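Local structure of esterase (Thermotoga maritima, 3DOH) at residues Thr13-Glu18 and Leu139-Phe144; Val201-Pro206 and Cys214-Pro219; Thr279-Phe284 and Ile309-Phe314; Ser301-Ile306 and Arg328-Lys333. The protein probably hydrolyses carboxylic esters as a thermostable esterase, with an immunoglobulin-like domain ahead of its alpha/beta hydrolase domain. One frame throughout, in Å; residues are numbered along the deposited sequence.

Contact 1 of 4, residues Thr13-Glu18 and Leu139-Phe144; sequences TKVFPE and LIIDDF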
loop_
_atom_site.group_PDB
_atom_site.type_symbol
_atom_site.label_atom_id
_atom_site.label_comp_id
_atom_site.label_asym_id
_atom_site.label_seq_id
_atom_site.Cartn_x
_atom_site.Cartn_y
_atom_site.Cartn_z
ATOM N N THR A 13 9.470 31.624 7.808
ATOM C CA THR A 13 10.587 30.732 7.508
ATOM C C THR A 13 11.317 30.438 8.774
ATOM O O THR A 13 11.302 31.238 9.724
ATOM C CB THR A 13 11.646 31.292 6.478
ATOM O OG1 THR A 13 12.325 32.451 7.002
ATOM C CG2 THR A 13 11.009 31.628 5.120
ATOM N N LYS A 14 11.988 29.289 8.783
ATOM C CA LYS A 14 12.699 28.839 9.944
ATOM C C LYS A 14 13.875 28.018 9.418
ATOM O O LYS A 14 13.755 27.351 8.360
ATOM C CB LYS A 14 11.740 27.982 10.746
ATOM C CG LYS A 14 12.253 27.498 12.068
ATOM C CD LYS A 14 11.590 26.190 12.386
ATOM C CE LYS A 14 11.475 25.959 13.864
ATOM N NZ LYS A 14 10.369 26.780 14.430
ATOM N N VAL A 15 15.006 28.029 10.113
ATOM C CA VAL A 15 16.136 27.268 9.584
ATOM C C VAL A 15 16.095 25.832 10.126
ATOM O O VAL A 15 16.255 25.604 11.356
ATOM C CB VAL A 15 17.522 27.953 9.837
ATOM C CG1 VAL A 15 18.657 27.167 9.185
ATOM C CG2 VAL A 15 17.523 29.408 9.341
ATOM N N PHE A 16 15.873 24.879 9.213
ATOM C CA PHE A 16 15.820 23.463 9.569
ATOM C C PHE A 16 17.177 22.797 9.262
ATOM O O PHE A 16 18.000 23.361 8.506
ATOM C CB PHE A 16 14.692 22.754 8.821
ATOM C CG PHE A 16 13.331 23.160 9.260
ATOM C CD1 PHE A 16 12.644 24.181 8.588
ATOM C CD2 PHE A 16 12.727 22.556 10.376
ATOM C CE1 PHE A 16 11.370 24.591 9.010
ATOM C CE2 PHE A 16 11.474 22.955 10.812
ATOM C CZ PHE A 16 10.778 23.950 10.132
ATOM N N PRO A 17 17.421 21.584 9.818
ATOM C CA PRO A 17 18.765 21.049 9.622
ATOM C C PRO A 17 19.270 21.085 8.168
ATOM O O PRO A 17 20.470 21.292 7.945
ATOM C CB PRO A 17 18.652 19.632 10.194
ATOM C CG PRO A 17 17.613 19.786 11.294
ATOM C CD PRO A 17 16.580 20.670 10.631
ATOM N N GLU A 18 18.383 20.923 7.184
ATOM C CA GLU A 18 18.830 20.941 5.777
ATOM C C GLU A 18 18.654 22.330 5.128
ATOM O O GLU A 18 18.695 22.468 3.897
ATOM C CB GLU A 18 18.124 19.861 4.963
ATOM C CG GLU A 18 17.867 18.540 5.744
ATOM C CD GLU A 18 16.402 18.359 6.210
ATOM O OE1 GLU A 18 16.053 18.768 7.379
ATOM O OE2 GLU A 18 15.605 17.808 5.382
ATOM N N LEU A 139 12.451 33.482 11.293
ATOM C CA LEU A 139 12.403 33.208 12.724
ATOM C C LEU A 139 13.775 32.806 13.255
ATOM O O LEU A 139 14.176 31.647 13.151
ATOM C CB LEU A 139 11.380 32.111 13.027
ATOM C CG LEU A 139 9.943 32.575 13.275
ATOM C CD1 LEU A 139 9.039 31.388 13.570
ATOM C CD2 LEU A 139 9.892 33.587 14.407
ATOM N N ILE A 140 14.490 33.771 13.824
ATOM C CA ILE A 140 15.802 33.512 14.404
ATOM C C ILE A 140 16.912 34.121 13.554
ATOM O O ILE A 140 17.929 34.576 14.076
ATOM C CB ILE A 140 16.061 32.001 14.562
ATOM C CG1 ILE A 140 14.956 31.356 15.402
ATOM C CG2 ILE A 140 17.424 31.757 15.189
ATOM C CD1 ILE A 140 15.031 31.697 16.875
ATOM N N ILE A 141 16.708 34.126 12.240
ATOM C CA ILE A 141 17.594 34.843 11.331
ATOM C C ILE A 141 17.417 36.351 11.463
ATOM O O ILE A 141 18.321 37.122 11.141
ATOM C CB ILE A 141 17.351 34.433 9.867
ATOM C CG1 ILE A 141 18.017 33.087 9.572
ATOM C CG2 ILE A 141 17.866 35.506 8.921
ATOM C CD1 ILE A 141 17.877 32.639 8.134
ATOM N N ASP A 142 16.247 36.766 11.937
ATOM C CA ASP A 142 15.972 38.164 12.164
ATOM C C ASP A 142 16.483 38.695 13.510
ATOM O O ASP A 142 16.381 39.871 13.750
ATOM C CB ASP A 142 14.478 38.441 11.984
ATOM C CG ASP A 142 13.621 37.758 13.061
ATOM O OD1 ASP A 142 14.202 37.060 13.970
ATOM O OD2 ASP A 142 12.365 37.923 12.977
ATOM N N ASP A 143 17.037 37.851 14.377
ATOM C CA ASP A 143 17.758 38.363 15.559
ATOM C C ASP A 143 19.230 38.671 15.358
ATOM O O ASP A 143 19.860 39.206 16.271
ATOM C CB ASP A 143 17.662 37.428 16.765
ATOM C CG ASP A 143 16.252 37.068 17.104
ATOM O OD1 ASP A 143 15.451 37.999 17.329
ATOM O OD2 ASP A 143 15.937 35.851 17.144
ATOM N N PHE A 144 19.781 38.277 14.216
ATOM C CA PHE A 144 21.175 38.523 13.853
ATOM C C PHE A 144 21.167 39.808 13.083
ATOM O O PHE A 144 20.673 39.860 11.947
ATOM C CB PHE A 144 21.712 37.459 12.866
ATOM C CG PHE A 144 22.036 36.139 13.480
ATOM C CD1 PHE A 144 21.035 35.357 14.072
ATOM C CD2 PHE A 144 23.347 35.655 13.452
ATOM C CE1 PHE A 144 21.315 34.141 14.658
ATOM C CE2 PHE A 144 23.660 34.400 14.038
ATOM C CZ PHE A 144 22.624 33.638 14.634
HETATM O O HOH W 1 15.531 29.425 12.323
#

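Contact 2 of 4, residues Val201-Pro206 and Cys214-Pro219; sequences VVWAQP and CFVLAP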
loop_
_atom_site.group_PDB
_atom_site.type_symbol
_atom_site.label_atom_id
_atom_site.label_comp_id
_atom_site.label_asym_id
_atom_site.label_seq_id
_atom_site.Cartn_x
_atom_site.Cartn_y
_atom_site.Cartn_z
ATOM N N VAL A 201 22.616 29.378 13.766
ATOM C CA VAL A 201 21.377 29.665 14.404
ATOM C C VAL A 201 21.125 28.782 15.636
ATOM O O VAL A 201 20.493 29.200 16.610
ATOM C CB VAL A 201 20.329 29.483 13.286
ATOM C CG1 VAL A 201 19.298 28.431 13.598
ATOM C CG2 VAL A 201 19.822 30.819 12.763
ATOM N N VAL A 202 21.654 27.570 15.633
ATOM C CA VAL A 202 21.445 26.656 16.775
ATOM C C VAL A 202 21.893 27.354 18.070
ATOM O O VAL A 202 21.167 27.351 19.067
ATOM C CB VAL A 202 22.133 25.266 16.545
ATOM C CG1 VAL A 202 23.657 25.407 16.396
ATOM C CG2 VAL A 202 21.766 24.293 17.639
ATOM N N TRP A 203 23.051 28.013 18.014
ATOM C CA TRP A 203 23.589 28.654 19.184
ATOM C C TRP A 203 22.654 29.761 19.616
ATOM O O TRP A 203 22.706 30.231 20.729
ATOM C CB TRP A 203 24.959 29.186 18.881
ATOM C CG TRP A 203 25.782 28.185 18.055
ATOM C CD1 TRP A 203 26.013 28.230 16.698
ATOM C CD2 TRP A 203 26.445 27.008 18.537
ATOM N NE1 TRP A 203 26.773 27.151 16.320
ATOM C CE2 TRP A 203 27.049 26.386 17.429
ATOM C CE3 TRP A 203 26.563 26.406 19.796
ATOM C CZ2 TRP A 203 27.780 25.194 17.546
ATOM C CZ3 TRP A 203 27.294 25.230 19.918
ATOM C CH2 TRP A 203 27.885 24.634 18.800
ATOM N N ALA A 204 21.743 30.138 18.738
ATOM C CA ALA A 204 20.931 31.302 19.013
ATOM C C ALA A 204 19.534 30.915 19.438
ATOM O O ALA A 204 18.755 31.774 19.844
ATOM C CB ALA A 204 20.919 32.256 17.803
ATOM N N GLN A 205 19.228 29.626 19.382
ATOM C CA GLN A 205 17.938 29.119 19.882
ATOM C C GLN A 205 17.719 29.404 21.375
ATOM O O GLN A 205 18.633 29.244 22.156
ATOM C CB GLN A 205 17.800 27.631 19.535
ATOM C CG GLN A 205 17.326 27.407 18.055
ATOM C CD GLN A 205 17.429 25.961 17.599
ATOM O OE1 GLN A 205 17.265 25.672 16.401
ATOM N NE2 GLN A 205 17.706 25.023 18.546
ATOM N N PRO A 206 16.548 29.941 21.774
ATOM C CA PRO A 206 16.205 30.012 23.221
ATOM C C PRO A 206 16.606 28.822 24.102
ATOM O O PRO A 206 17.194 29.035 25.162
ATOM C CB PRO A 206 14.698 30.215 23.206
ATOM C CG PRO A 206 14.506 31.063 21.984
ATOM C CD PRO A 206 15.497 30.580 20.953
ATOM N N CYS A 214 25.613 34.281 24.999
ATOM C CA CYS A 214 26.128 33.756 23.739
ATOM C C CYS A 214 26.000 34.782 22.618
ATOM O O CYS A 214 24.895 35.192 22.264
ATOM C CB CYS A 214 25.400 32.466 23.358
ATOM S SG CYS A 214 26.042 31.656 21.874
ATOM N N PHE A 215 27.137 35.193 22.065
ATOM C CA PHE A 215 27.162 35.857 20.786
ATOM C C PHE A 215 27.477 34.847 19.681
ATOM O O PHE A 215 28.197 33.851 19.892
ATOM C CB PHE A 215 28.276 36.899 20.762
ATOM C CG PHE A 215 28.057 38.092 21.669
ATOM C CD1 PHE A 215 28.383 38.035 23.021
ATOM C CD2 PHE A 215 27.610 39.300 21.148
ATOM C CE1 PHE A 215 28.209 39.142 23.856
ATOM C CE2 PHE A 215 27.445 40.433 21.980
ATOM C CZ PHE A 215 27.738 40.356 23.320
ATOM N N VAL A 216 26.960 35.133 18.486
ATOM C CA VAL A 216 27.260 34.341 17.304
ATOM C C VAL A 216 27.635 35.245 16.165
ATOM O O VAL A 216 26.856 36.089 15.760
ATOM C CB VAL A 216 26.064 33.511 16.839
ATOM C CG1 VAL A 216 26.459 32.579 15.697
ATOM C CG2 VAL A 216 25.496 32.710 17.984
ATOM N N LEU A 217 28.825 35.031 15.633
ATOM C CA LEU A 217 29.277 35.739 14.474
ATOM C C LEU A 217 29.284 34.767 13.319
ATOM O O LEU A 217 29.883 33.682 13.385
ATOM C CB LEU A 217 30.682 36.282 14.719
ATOM C CG LEU A 217 31.579 36.506 13.516
ATOM C CD1 LEU A 217 31.067 37.620 12.705
ATOM C CD2 LEU A 217 32.964 36.793 13.975
ATOM N N ALA A 218 28.641 35.188 12.238
ATOM C CA ALA A 218 28.516 34.371 11.053
ATOM C C ALA A 218 28.927 35.233 9.881
ATOM O O ALA A 218 28.137 36.018 9.360
ATOM C CB ALA A 218 27.077 33.888 10.902
ATOM N N PRO A 219 30.192 35.178 9.520
ATOM C CA PRO A 219 30.702 35.838 8.314
ATOM C C PRO A 219 30.400 35.165 6.973
ATOM O O PRO A 219 30.333 33.936 6.897
ATOM C CB PRO A 219 32.220 35.897 8.560
ATOM C CG PRO A 219 32.487 34.793 9.482
ATOM C CD PRO A 219 31.261 34.627 10.353
#

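Contact 3 of 4, residues Thr279-Phe284 and Ile309-Phe314; sequences TAIMEF and IPIWVF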
loop_
_atom_site.group_PDB
_atom_site.type_symbol
_atom_site.label_atom_id
_atom_site.label_comp_id
_atom_site.label_asym_id
_atom_site.label_seq_id
_atom_site.Cartn_x
_atom_site.Cartn_y
_atom_site.Cartn_z
ATOM N N THR A 279 42.216 25.785 9.814
ATOM C CA THR A 279 43.224 26.767 9.447
ATOM C C THR A 279 43.284 27.869 10.497
ATOM O O THR A 279 44.362 28.208 10.985
ATOM C CB THR A 279 42.980 27.339 8.011
ATOM O OG1 THR A 279 43.102 26.285 7.029
ATOM C CG2 THR A 279 43.977 28.479 7.671
ATOM N N ALA A 280 42.113 28.411 10.839
ATOM C CA ALA A 280 41.961 29.419 11.905
ATOM C C ALA A 280 42.633 29.076 13.223
ATOM O O ALA A 280 43.356 29.889 13.787
ATOM C CB ALA A 280 40.514 29.705 12.154
ATOM N N ILE A 281 42.376 27.889 13.744
ATOM C CA ILE A 281 42.923 27.559 15.052
ATOM C C ILE A 281 44.413 27.284 14.971
ATOM O O ILE A 281 45.132 27.551 15.903
ATOM C CB ILE A 281 42.180 26.372 15.740
ATOM C CG1 ILE A 281 42.212 25.111 14.865
ATOM C CG2 ILE A 281 40.762 26.791 16.188
ATOM C CD1 ILE A 281 41.801 23.896 15.564
ATOM N N MET A 282 44.875 26.748 13.860
ATOM C CA MET A 282 46.272 26.426 13.693
ATOM C C MET A 282 47.093 27.704 13.468
ATOM O O MET A 282 48.247 27.820 13.923
ATOM C CB MET A 282 46.436 25.469 12.515
ATOM C CG MET A 282 46.504 23.992 12.876
ATOM S SD MET A 282 46.423 23.032 11.367
ATOM C CE MET A 282 46.148 21.382 11.995
ATOM N N GLU A 283 46.502 28.672 12.770
ATOM C CA GLU A 283 47.203 29.943 12.495
ATOM C C GLU A 283 47.020 30.995 13.583
ATOM O O GLU A 283 47.721 32.002 13.573
ATOM C CB GLU A 283 46.781 30.522 11.148
ATOM C CG GLU A 283 47.104 29.645 9.942
ATOM C CD GLU A 283 48.558 29.191 9.885
ATOM O OE1 GLU A 283 49.484 29.974 10.191
ATOM O OE2 GLU A 283 48.792 28.029 9.516
ATOM N N PHE A 284 46.087 30.755 14.500
ATOM C CA PHE A 284 45.819 31.683 15.593
ATOM C C PHE A 284 45.484 30.931 16.877
ATOM O O PHE A 284 44.423 31.129 17.466
ATOM C CB PHE A 284 44.674 32.629 15.223
ATOM C CG PHE A 284 44.974 33.513 14.047
ATOM C CD1 PHE A 284 45.772 34.636 14.194
ATOM C CD2 PHE A 284 44.458 33.223 12.796
ATOM C CE1 PHE A 284 46.050 35.452 13.113
ATOM C CE2 PHE A 284 44.733 34.036 11.712
ATOM C CZ PHE A 284 45.528 35.152 11.871
ATOM N N ILE A 309 44.139 22.976 22.516
ATOM C CA ILE A 309 42.767 23.367 22.198
ATOM C C ILE A 309 41.799 22.169 22.153
ATOM O O ILE A 309 41.998 21.238 21.373
ATOM C CB ILE A 309 42.727 24.162 20.890
ATOM C CG1 ILE A 309 43.741 25.309 20.976
ATOM C CG2 ILE A 309 41.321 24.694 20.624
ATOM C CD1 ILE A 309 43.902 26.104 19.694
ATOM N N PRO A 310 40.770 22.148 23.025
ATOM C CA PRO A 310 39.734 21.080 22.877
ATOM C C PRO A 310 39.049 21.108 21.500
ATOM O O PRO A 310 38.578 22.153 21.054
ATOM C CB PRO A 310 38.721 21.384 24.003
ATOM C CG PRO A 310 39.518 22.224 25.037
ATOM C CD PRO A 310 40.517 23.025 24.189
ATOM N N ILE A 311 39.014 19.960 20.825
ATOM C CA ILE A 311 38.547 19.908 19.451
ATOM C C ILE A 311 37.674 18.682 19.292
ATOM O O ILE A 311 38.076 17.596 19.658
ATOM C CB ILE A 311 39.771 19.803 18.457
ATOM C CG1 ILE A 311 40.610 21.093 18.518
ATOM C CG2 ILE A 311 39.308 19.489 17.026
ATOM C CD1 ILE A 311 41.886 21.101 17.686
ATOM N N TRP A 312 36.484 18.829 18.722
ATOM C CA TRP A 312 35.652 17.662 18.463
ATOM C C TRP A 312 35.367 17.654 16.967
ATOM O O TRP A 312 34.610 18.475 16.451
ATOM C CB TRP A 312 34.389 17.691 19.315
ATOM C CG TRP A 312 33.567 16.455 19.247
ATOM C CD1 TRP A 312 33.600 15.507 18.277
ATOM C CD2 TRP A 312 32.534 16.050 20.163
ATOM N NE1 TRP A 312 32.674 14.522 18.536
ATOM C CE2 TRP A 312 32.010 14.831 19.690
ATOM C CE3 TRP A 312 32.011 16.598 21.342
ATOM C CZ2 TRP A 312 30.986 14.142 20.355
ATOM C CZ3 TRP A 312 30.985 15.915 22.009
ATOM C CH2 TRP A 312 30.485 14.706 21.510
ATOM N N VAL A 313 36.033 16.737 16.277
ATOM C CA VAL A 313 35.923 16.572 14.840
ATOM C C VAL A 313 34.722 15.669 14.457
ATOM O O VAL A 313 34.399 14.709 15.157
ATOM C CB VAL A 313 37.216 15.933 14.331
ATOM C CG1 VAL A 313 37.249 15.857 12.801
ATOM C CG2 VAL A 313 38.414 16.698 14.841
ATOM N N PHE A 314 34.064 15.987 13.349
ATOM C CA PHE A 314 32.936 15.217 12.834
ATOM C C PHE A 314 33.171 15.050 11.315
ATOM O O PHE A 314 33.663 15.997 10.648
ATOM C CB PHE A 314 31.597 15.955 13.081
ATOM C CG PHE A 314 31.186 16.048 14.533
ATOM C CD1 PHE A 314 31.717 17.033 15.371
ATOM C CD2 PHE A 314 30.263 15.145 15.077
ATOM C CE1 PHE A 314 31.319 17.108 16.745
ATOM C CE2 PHE A 314 29.870 15.227 16.452
ATOM C CZ PHE A 314 30.394 16.198 17.274
#

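Contact 4 of 4, residues Ser301-Ile306 and Arg328-Lys333; sequences SKVERI and RVLVKK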
loop_
_atom_site.group_PDB
_atom_site.type_symbol
_atom_site.label_atom_id
_atom_site.label_comp_id
_atom_site.label_asym_id
_atom_site.label_seq_id
_atom_site.Cartn_x
_atom_site.Cartn_y
_atom_site.Cartn_z
ATOM N N SER A 301 51.387 19.101 9.620
ATOM C CA SER A 301 52.593 19.631 10.231
ATOM C C SER A 301 52.310 20.574 11.438
ATOM O O SER A 301 53.195 20.815 12.254
ATOM C CB SER A 301 53.449 20.329 9.167
ATOM O OG SER A 301 52.686 21.318 8.518
ATOM N N LYS A 302 51.083 21.074 11.585
ATOM C CA LYS A 302 50.842 22.167 12.527
ATOM C C LYS A 302 50.048 21.831 13.787
ATOM O O LYS A 302 49.767 22.729 14.596
ATOM C CB LYS A 302 50.232 23.344 11.789
ATOM C CG LYS A 302 51.210 23.935 10.809
ATOM C CD LYS A 302 50.599 25.029 9.981
ATOM C CE LYS A 302 51.718 25.844 9.390
ATOM N NZ LYS A 302 51.214 27.001 8.595
ATOM N N VAL A 303 49.727 20.556 13.990
ATOM C CA VAL A 303 48.846 20.193 15.102
ATOM C C VAL A 303 49.483 20.406 16.476
ATOM O O VAL A 303 48.825 20.387 17.502
ATOM C CB VAL A 303 48.309 18.752 15.001
ATOM C CG1 VAL A 303 48.037 18.360 13.547
ATOM C CG2 VAL A 303 49.269 17.802 15.621
ATOM N N GLU A 304 50.781 20.622 16.481
ATOM C CA GLU A 304 51.489 20.825 17.723
ATOM C C GLU A 304 51.071 22.145 18.380
ATOM O O GLU A 304 51.011 22.233 19.595
ATOM C CB GLU A 304 53.008 20.758 17.464
ATOM C CG GLU A 304 53.856 20.603 18.734
ATOM C CD GLU A 304 53.728 19.227 19.406
ATOM O OE1 GLU A 304 53.982 18.215 18.727
ATOM O OE2 GLU A 304 53.389 19.166 20.610
ATOM N N ARG A 305 50.769 23.159 17.578
ATOM C CA ARG A 305 50.331 24.453 18.101
ATOM C C ARG A 305 48.948 24.364 18.734
ATOM O O ARG A 305 48.584 25.218 19.543
ATOM C CB ARG A 305 50.229 25.471 16.978
ATOM C CG ARG A 305 51.083 25.149 15.804
ATOM C CD ARG A 305 50.869 26.156 14.734
ATOM N NE ARG A 305 52.086 26.363 13.967
ATOM C CZ ARG A 305 52.233 27.319 13.060
ATOM N NH1 ARG A 305 51.241 28.153 12.789
ATOM N NH2 ARG A 305 53.376 27.432 12.416
ATOM N N ILE A 306 48.170 23.360 18.322
ATOM C CA ILE A 306 46.777 23.244 18.754
ATOM C C ILE A 306 46.647 22.148 19.804
ATOM O O ILE A 306 45.543 21.837 20.264
ATOM C CB ILE A 306 45.746 23.059 17.568
ATOM C CG1 ILE A 306 46.124 21.909 16.653
ATOM C CG2 ILE A 306 45.621 24.312 16.733
ATOM C CD1 ILE A 306 44.939 21.315 15.891
ATOM N N ARG A 328 40.407 12.009 9.774
ATOM C CA ARG A 328 41.202 10.942 10.412
ATOM C C ARG A 328 42.656 11.290 10.601
ATOM O O ARG A 328 43.221 10.999 11.672
ATOM C CB ARG A 328 41.124 9.610 9.672
ATOM C CG ARG A 328 39.813 8.957 9.790
ATOM C CD ARG A 328 39.740 7.929 8.798
ATOM N NE ARG A 328 38.446 7.289 8.762
ATOM C CZ ARG A 328 38.182 6.202 8.051
ATOM N NH1 ARG A 328 39.148 5.620 7.350
ATOM N NH2 ARG A 328 36.953 5.703 8.038
ATOM N N VAL A 329 43.265 11.916 9.592
ATOM C CA VAL A 329 44.669 12.236 9.727
ATOM C C VAL A 329 44.926 13.268 10.832
ATOM O O VAL A 329 45.824 13.054 11.631
ATOM C CB VAL A 329 45.380 12.570 8.381
ATOM C CG1 VAL A 329 44.836 13.885 7.778
ATOM C CG2 VAL A 329 46.868 12.647 8.604
ATOM N N LEU A 330 44.141 14.353 10.906
ATOM C CA LEU A 330 44.340 15.324 11.978
ATOM C C LEU A 330 44.086 14.671 13.338
ATOM O O LEU A 330 44.875 14.815 14.282
ATOM C CB LEU A 330 43.433 16.542 11.812
ATOM C CG LEU A 330 43.660 17.619 10.734
ATOM C CD1 LEU A 330 45.102 17.712 10.230
ATOM C CD2 LEU A 330 42.726 17.383 9.581
ATOM N N VAL A 331 42.987 13.932 13.432
ATOM C CA VAL A 331 42.622 13.318 14.715
ATOM C C VAL A 331 43.713 12.364 15.207
ATOM O O VAL A 331 44.110 12.430 16.389
ATOM C CB VAL A 331 41.280 12.587 14.652
ATOM C CG1 VAL A 331 41.054 11.884 15.910
ATOM C CG2 VAL A 331 40.182 13.560 14.412
ATOM N N LYS A 332 44.205 11.490 14.318
ATOM C CA LYS A 332 45.280 10.541 14.666
ATOM C C LYS A 332 46.440 11.247 15.330
ATOM O O LYS A 332 46.860 10.854 16.428
ATOM C CB LYS A 332 45.796 9.788 13.445
ATOM C CG LYS A 332 46.523 8.470 13.738
ATOM C CD LYS A 332 46.906 7.780 12.395
ATOM C CE LYS A 332 47.498 6.360 12.534
ATOM N NZ LYS A 332 48.507 6.240 13.613
ATOM N N LYS A 333 46.939 12.291 14.674
ATOM C CA LYS A 333 48.114 13.021 15.149
ATOM C C LYS A 333 47.776 13.729 16.456
ATOM O O LYS A 333 48.495 13.584 17.457
ATOM C CB LYS A 333 48.582 14.007 14.052
ATOM C CG LYS A 333 49.877 14.768 14.303
ATOM C CD LYS A 333 51.106 13.847 14.363
ATOM C CE LYS A 333 52.389 14.624 14.742
ATOM N NZ LYS A 333 53.532 13.688 14.884
#

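Contact 1 of 4, residues Thr13-Glu18 and Leu139-Phe144
Thr13 and Leu139 meet at the Ig-like domain, where strand 8-16 runs beside the end of strand 129-139, near the passage of the chain to strand 144-150 of the hydrolase sheet. The backbone N of Leu139 donates to Thr13 O at 3.0 Å, with an N-H...O angle of 167°. CB of Leu139 also lies near this carbonyl. Further along, a water takes over from direct pairing. It accepts from Val15 N at 2.7 Å and donates to Leu139 O at 2.7 Å. Beyond the water the contact is apolar. CG2 of Val15 reaches CD1 of Ile141 at 3.5 Å, and the two side chains cross at about a right angle. In Val15, CG1 stands anti to the backbone N (chi1 -176°), which leaves CG2 as the branch turned to Ile141. Ile141 also packs on Val194 and Ala195 of helix 192-195. The hydroxyl of Thr13 turns to a partner in the next strand, Glu20. One direct bond and one water bridge thus satisfy two N-H groups and two carbonyls at the strand ends. The contact of Val15 with Ile141 continues the join as apolar packing toward the hydrolase domain.

Contact 2 of 4, residues Val201-Pro206 and Cys214-Pro219
Trp203 is turned so that CG lies anti to its carbonyl carbon (chi1 -42°), and its CB, not its ring, is the part that meets Cys214 and Val216. Cys214 holds SG anti to the backbone N (chi1 -176°), which brings the sulfur to the tryptophan. CG2 of Val216 touches CB of Trp203 at 3.7 Å. SG of Cys214 lies 4.0 Å from the same CB and 3.8 Å from Trp203 O. The two strand residues therefore grip the root of the tryptophan from the sheet side, while the indole leads away from them. CG1 of Val216 approaches that ring obliquely. One ring face carries CG1 of Val202, 3.5 Å above the plane and offset toward the rim.

The indole packs against helix 369-376, touching Ile372, Leu375 and Phe376. Its NE1 is bonded to Gly199 O, and Trp203 O receives Gln209 NE2. Strand 215-219 lies in the hydrolase sheet between strands 157-163 and 174-180. Leu217, the next residue after Val216, points to the opposite side and packs on helix 242-257.

The contact across the two segments is one of dispersion forces and shape. The bond from Trp203 NE1 to Gly199 O fixes the rotation of the buried indole, and the bond from Gln209 NE2 to Trp203 O ties down the turn. The 3-10 turn 202-204 is in this way laid against one side of the sheet.

Contact 3 of 4, residues Thr279-Phe284 and Ile309-Phe314
No flat group lies between Ile281 and the isoleucines it meets, Ile309 and Ile311; the rings of strand 311-316 are on the other side of the strand. There Trp312 has CZ of Phe314 over one face, offset toward the rim. Trp374 meets the Trp312 indole edge-to-face, and the indole NE1 is bonded to Thr344 OG1. The ring of Phe284 leads away from the contact and packs on Leu245 and Ile248 of helix 242-257.

The joining of helix to strand is left to aliphatic chains. Ile281 and Ile311 reach toward each other tip to tip, CD1 to CD1 at 3.5 Å. Ile281 places CG1 between its backbone N and carbonyl carbon (chi1 58°), a crowded position from which the extended chain runs out to the strand. CD1 of Ile309 comes in nearer the backbone, 4.3 Å from CB of Ile281 and 4.2 Å from Ile281 O. Phe288 and Ala291 also touch the Ile281 side chain.

All three isoleucines are buried. At this contact the C-terminal end of helix 272-283 meets strand 311-316, and Ile309 just ahead of it, by aliphatic packing, without a polar bond between the two segments.

Contact 4 of 4, residues Ser301-Ile306 and Arg328-Lys333
Val303 lies against the side chain of Lys333, and its nearest approach is between CG2 of Val303 and CG of Lys333, at 3.4 Å. CG1 of Val303 lies 4.1 Å from the same lysine carbon. The two side chains cross obliquely. CG of Lys333, anti to the backbone N (chi1 -174°), is placed against the valine; the bend at chi2 (65°) then redirects the rest of the chain. A looser contact joins CG1 of Val303 to CD1 of Leu330 at 4.5 Å, one helical turn earlier. The lysine NZ is not paired with Glu304: its distance to Glu304 OE1 is 6.0 Å, so any attraction would be long-range.

Behind this first shell stands helix 272-283. Its Trp278 touches both Leu330 and Ile306, and its Met282 touches Val303. Lys302 makes a salt bridge to Glu283, and Arg305 NH1 bonds to Met282 O, so polar bonds fix segment 301-306 to the end of that helix. On the helix 325-336 side, Arg328 pairs with Glu345, and Lys332 NZ bonds to Asp167 O of a neighbouring subunit.

Helix 325-336 links the adjacent parallel strands 311-316 and 341-346, a beta-alpha-beta crossover. Its packing on the loop that precedes strand 311-316 belongs to the helical layer flanking the sheet in the alpha/beta hydrolase fold.

The contacts follow the chain from the Ig-like domain into the hydrolase domain. Contacts 1 and 2 come in series, with centres 10 Å apart, and they touch: Ile140 packs on Val201, and Phe144 on Ala204 and Val216. The domain junction is thus continuous with the hydrolase core. Contacts 2 and 3 reach the same eight-stranded sheet through strands 215-219 and 311-316, with centres 19 Å apart. Contacts 3 and 4 alternate along the chain. Their centres are 9 Å apart, and Ile306 packs on Ile311. Both involve elements around helix 272-283, which follows the probable nucleophile elbow. Contacts 1 and 4 are farthest apart, at 34 Å between centres.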